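Long-range contact in 2-hydroxyisocaproyl-CoA dehydratase activator (Clostridium difficile, PDB 4EHU), which transfers one electron to (R)-2-hydroxyisocaproyl-CoA dehydratase, coupled to ATP hydrolysis, as a homodimer with one shared [4Fe-4S] cluster, in the reductive branch of leucine fermentation: residues A[14-24]-A[239-250]. Numbering follows the deposited sequence.
With ANP (phosphoaminophosphonic acid-adenylate ester), chain D.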
loop_
_atom_site.group_PDB
_atom_site.type_symbol
_atom_site.label_atom_id
_atom_site.label_comp_id
_atom_site.label_asym_id
_atom_site.label_seq_id
_atom_site.Cartn_x
_atom_site.Cartn_y
_atom_site.Cartn_z
ATOM N N LYS A 14 5.058 23.514 6.873
ATOM C CA LYS A 14 6.292 24.254 6.649
ATOM C C LYS A 14 5.991 25.719 6.410
ATOM O O LYS A 14 5.011 26.054 5.742
ATOM C CB LYS A 14 7.038 23.695 5.436
ATOM C CG LYS A 14 7.730 22.351 5.675
ATOM C CD LYS A 14 6.738 21.154 5.688
ATOM C CE LYS A 14 6.164 20.872 4.295
ATOM N NZ LYS A 14 5.390 19.588 4.214
ATOM N N GLY A 15 6.829 26.597 6.959
ATOM C CA GLY A 15 6.655 28.033 6.787
ATOM C C GLY A 15 7.970 28.743 6.518
ATOM O O GLY A 15 9.016 28.344 7.025
ATOM N N VAL A 16 7.913 29.801 5.719
ATOM C CA VAL A 16 9.080 30.637 5.440
ATOM C C VAL A 16 8.643 32.089 5.495
ATOM O O VAL A 16 7.576 32.417 4.972
ATOM C CB VAL A 16 9.641 30.366 4.027
ATOM C CG1 VAL A 16 10.646 31.431 3.641
ATOM C CG2 VAL A 16 10.284 28.950 3.958
ATOM N N ILE A 17 9.439 32.939 6.148
ATOM C CA ILE A 17 9.296 34.383 6.000
ATOM C C ILE A 17 10.459 34.870 5.147
ATOM O O ILE A 17 11.628 34.590 5.444
ATOM C CB ILE A 17 9.299 35.133 7.356
ATOM C CG1 ILE A 17 8.073 34.739 8.183
ATOM C CG2 ILE A 17 9.312 36.651 7.120
ATOM C CD1 ILE A 17 7.966 35.442 9.521
ATOM N N LEU A 18 10.125 35.585 4.082
ATOM C CA LEU A 18 11.100 36.057 3.104
ATOM C C LEU A 18 11.131 37.581 3.125
ATOM O O LEU A 18 10.084 38.232 3.137
ATOM C CB LEU A 18 10.694 35.566 1.715
ATOM C CG LEU A 18 11.604 35.836 0.520
ATOM C CD1 LEU A 18 12.875 34.987 0.593
ATOM C CD2 LEU A 18 10.843 35.519 -0.756
ATOM N N LYS A 19 12.331 38.145 3.135
ATOM C CA LYS A 19 12.502 39.595 3.188
ATOM C C LYS A 19 12.870 40.114 1.804
ATOM O O LYS A 19 13.844 39.652 1.204
ATOM C CB LYS A 19 13.605 39.958 4.185
ATOM C CG LYS A 19 13.704 41.462 4.511
ATOM C CD LYS A 19 14.860 41.730 5.455
ATOM C CE LYS A 19 15.011 43.218 5.728
ATOM N NZ LYS A 19 16.100 43.492 6.709
ATOM N N ASN A 20 12.076 41.057 1.308
ATOM C CA ASN A 20 12.293 41.683 0.006
ATOM C C ASN A 20 12.515 40.664 -1.096
ATOM O O ASN A 20 13.302 40.892 -2.013
ATOM C CB ASN A 20 13.470 42.655 0.061
ATOM C CG ASN A 20 13.233 43.784 1.030
ATOM O OD1 ASN A 20 14.120 44.164 1.800
ATOM N ND2 ASN A 20 12.023 44.318 1.015
ATOM N N GLY A 21 11.802 39.544 -1.005
ATOM C CA GLY A 21 11.852 38.519 -2.031
ATOM C C GLY A 21 13.223 37.905 -2.247
ATOM O O GLY A 21 13.465 37.271 -3.270
ATOM N N GLU A 22 14.129 38.081 -1.299
ATOM C CA GLU A 22 15.496 37.636 -1.534
ATOM C C GLU A 22 16.125 36.906 -0.360
ATOM O O GLU A 22 16.908 35.994 -0.571
ATOM C CB GLU A 22 16.384 38.805 -1.997
ATOM C CG GLU A 22 16.439 39.988 -1.066
ATOM C CD GLU A 22 17.350 41.091 -1.594
ATOM O OE1 GLU A 22 17.947 40.900 -2.678
ATOM O OE2 GLU A 22 17.469 42.145 -0.930
ATOM N N ASP A 23 15.775 37.273 0.868
ATOM C CA ASP A 23 16.436 36.696 2.032
ATOM C C ASP A 23 15.481 35.963 2.971
ATOM O O ASP A 23 14.563 36.556 3.526
ATOM C CB ASP A 23 17.182 37.793 2.804
ATOM C CG ASP A 23 18.390 38.327 2.045
ATOM O OD1 ASP A 23 19.175 37.513 1.499
ATOM O OD2 ASP A 23 18.551 39.562 1.988
ATOM N N ILE A 24 15.713 34.665 3.150
ATOM C CA ILE A 24 14.965 33.885 4.124
ATOM C C ILE A 24 15.379 34.316 5.521
ATOM O O ILE A 24 16.517 34.083 5.925
ATOM C CB ILE A 24 15.250 32.377 3.981
ATOM C CG1 ILE A 24 14.869 31.883 2.582
ATOM C CG2 ILE A 24 14.489 31.589 5.037
ATOM C CD1 ILE A 24 15.157 30.405 2.353
ATOM N N ILE A 239 17.761 23.158 2.231
ATOM C CA ILE A 239 16.466 23.123 2.929
ATOM C C ILE A 239 15.390 22.395 2.114
ATOM O O ILE A 239 14.355 22.962 1.783
ATOM C CB ILE A 239 15.957 24.556 3.224
ATOM C CG1 ILE A 239 16.033 25.424 1.958
ATOM C CG2 ILE A 239 16.796 25.198 4.327
ATOM C CD1 ILE A 239 15.236 26.760 2.057
ATOM N N PRO A 240 15.625 21.118 1.791
ATOM C CA PRO A 240 14.749 20.438 0.821
ATOM C C PRO A 240 13.286 20.350 1.227
ATOM O O PRO A 240 12.416 20.385 0.368
ATOM C CB PRO A 240 15.334 19.014 0.753
ATOM C CG PRO A 240 16.058 18.863 2.078
ATOM C CD PRO A 240 16.643 20.211 2.361
ATOM N N GLN A 241 13.006 20.241 2.517
ATOM C CA GLN A 241 11.621 20.103 2.978
ATOM C C GLN A 241 10.847 21.428 2.887
ATOM O O GLN A 241 9.625 21.448 2.980
ATOM C CB GLN A 241 11.599 19.594 4.422
ATOM C CG GLN A 241 10.221 19.153 4.891
ATOM C CD GLN A 241 10.281 18.448 6.224
ATOM O OE1 GLN A 241 11.292 18.521 6.939
ATOM N NE2 GLN A 241 9.205 17.744 6.566
ATOM N N LEU A 242 11.575 22.519 2.677
ATOM C CA LEU A 242 11.002 23.861 2.728
ATOM C C LEU A 242 10.826 24.541 1.370
ATOM O O LEU A 242 10.436 25.720 1.329
ATOM C CB LEU A 242 11.901 24.746 3.598
ATOM C CG LEU A 242 11.782 24.508 5.106
ATOM C CD1 LEU A 242 13.032 24.995 5.824
ATOM C CD2 LEU A 242 10.523 25.176 5.673
ATOM N N THR A 243 11.107 23.844 0.270
ATOM C CA THR A 243 11.079 24.520 -1.028
ATOM C C THR A 243 9.675 24.949 -1.436
ATOM O O THR A 243 9.509 25.937 -2.171
ATOM C CB THR A 243 11.677 23.657 -2.148
ATOM O OG1 THR A 243 11.119 22.346 -2.093
ATOM C CG2 THR A 243 13.213 23.541 -1.973
ATOM N N GLY A 244 8.678 24.215 -0.953
ATOM C CA GLY A 244 7.289 24.553 -1.259
ATOM C C GLY A 244 6.919 25.849 -0.548
ATOM O O GLY A 244 6.279 26.742 -1.119
ATOM N N ALA A 245 7.291 25.949 0.719
ATOM C CA ALA A 245 7.019 27.169 1.486
ATOM C C ALA A 245 7.794 28.358 0.929
ATOM O O ALA A 245 7.288 29.490 0.908
ATOM C CB ALA A 245 7.349 26.961 2.955
ATOM N N LEU A 246 9.026 28.113 0.488
ATOM C CA LEU A 246 9.817 29.167 -0.137
ATOM C C LEU A 246 9.156 29.635 -1.425
ATOM O O LEU A 246 9.055 30.841 -1.665
ATOM C CB LEU A 246 11.229 28.653 -0.429
ATOM C CG LEU A 246 12.123 29.636 -1.165
ATOM C CD1 LEU A 246 12.277 30.925 -0.357
ATOM C CD2 LEU A 246 13.491 28.972 -1.376
ATOM N N GLY A 247 8.673 28.691 -2.237
ATOM C CA GLY A 247 8.012 29.049 -3.478
ATOM C C GLY A 247 6.769 29.872 -3.194
ATOM O O GLY A 247 6.512 30.882 -3.845
ATOM N N ALA A 248 6.004 29.447 -2.201
ATOM C CA ALA A 248 4.828 30.218 -1.778
ATOM C C ALA A 248 5.222 31.645 -1.350
ATOM O O ALA A 248 4.555 32.627 -1.706
ATOM C CB ALA A 248 4.086 29.496 -0.639
ATOM N N ALA A 249 6.314 31.773 -0.599
ATOM C CA ALA A 249 6.750 33.093 -0.121
ATOM C C ALA A 249 7.149 33.982 -1.304
ATOM O O ALA A 249 6.961 35.187 -1.277
ATOM C CB ALA A 249 7.911 32.954 0.878
ATOM N N LEU A 250 7.683 33.370 -2.353
ATOM C CA LEU A 250 8.100 34.103 -3.539
ATOM C C LEU A 250 6.883 34.538 -4.356
ATOM O O LEU A 250 6.855 35.654 -4.888
ATOM C CB LEU A 250 9.033 33.241 -4.393
ATOM C CG LEU A 250 10.449 33.134 -3.841
ATOM C CD1 LEU A 250 11.155 31.892 -4.424
ATOM C CD2 LEU A 250 11.222 34.401 -4.161
HETATM P PG ANP D . 2.792 15.450 0.770
HETATM O O1G ANP D . 1.353 15.932 0.907
HETATM O O2G ANP D . 3.596 16.429 -0.048
HETATM O O3G ANP D . 2.892 14.061 0.274
HETATM P PB ANP D . 4.320 16.565 3.137
HETATM O O1B ANP D . 3.773 16.903 4.499
HETATM O O2B ANP D . 4.657 17.748 2.227
HETATM N N3B ANP D . 3.280 15.388 2.414
HETATM P PA ANP D . 7.180 16.378 3.618
HETATM O O1A ANP D . 7.072 17.393 4.700
HETATM O O2A ANP D . 7.747 16.730 2.260
HETATM O O3A ANP D . 5.712 15.744 3.348
HETATM O "O5'" ANP D . 7.951 15.055 4.108
HETATM C "C5'" ANP D . 7.437 14.281 5.196
HETATM C "C4'" ANP D . 8.446 13.190 5.541
HETATM O "O4'" ANP D . 9.831 13.461 5.385
HETATM C "C3'" ANP D . 8.186 12.027 6.480
HETATM O "O3'" ANP D . 7.209 11.131 5.933
HETATM C "C2'" ANP D . 9.586 11.427 6.655
HETATM O "O2'" ANP D . 9.733 10.164 5.982
HETATM C "C1'" ANP D . 10.569 12.431 6.052
HETATM N N9 ANP D . 11.394 13.127 7.056
HETATM C C8 ANP D . 10.999 14.108 7.893
HETATM N N7 ANP D . 12.041 14.552 8.638
HETATM C C5 ANP D . 13.125 13.834 8.252
HETATM C C6 ANP D . 14.543 13.794 8.614
HETATM N N6 ANP D . 15.004 14.621 9.583
HETATM N N1 ANP D . 15.341 12.910 7.961
HETATM C C2 ANP D . 14.887 12.093 7.001
HETATM N N3 ANP D . 13.598 12.070 6.627
HETATM C C4 ANP D . 12.700 12.908 7.202
#
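Gly15 and Ala245 bring strand 14-19 and helix 243-250 closest, their CA atoms 5.4 Å apart, and the segment axes run in broadly the same direction at 41°, 6.9 Å apart. The small residues Ala245 and Ala249, one helical turn apart, let the helix settle low on the sheet. Val16 lies over this face with its two methyls divided: CG2 meets Ala245 CB at 3.7 Å, while CG1, anti to the backbone N (chi1 168°), turns to Leu246 and Ala249. Leu18 continues the row, its CB against the methyl of Ala249 and its CD2 3.6 Å from Leu250 CD2. At the edge, Ile24 reaches across from strand 23-30 to meet Ile239 tip to tip, CD1 to CD1 at 3.7 Å, and crosses Leu246 at about a right angle; Leu246 and Leu250 also pack on Phe89 of helix 79-90. Toward the nucleotide the side chains become polar, and Lys14 and Gln241 meet through their ligand, not by a bond to each other. The Lys14 side chain bends twice, at chi2 and chi3, which carries it past Gln241 O (CG 3.4 Å away) and brings NZ to hydrogen-bond ANP O2B and ANP O1A, each at 2.8 Å. Gln241, extended beyond CG, gives ANP O1A a nearly straight bond from NE2 (2.9 Å, 170°), while Arg218 hydrogen-bonds its OE1, helping to fix the amide. The ammonium probably offsets negative charge on the alpha and beta phosphates. In this actin-fold ATPase, an apolar strand-helix interface therefore ends in Lys14 and Gln241, residues far apart in sequence which both hydrogen-bond ANP O1A.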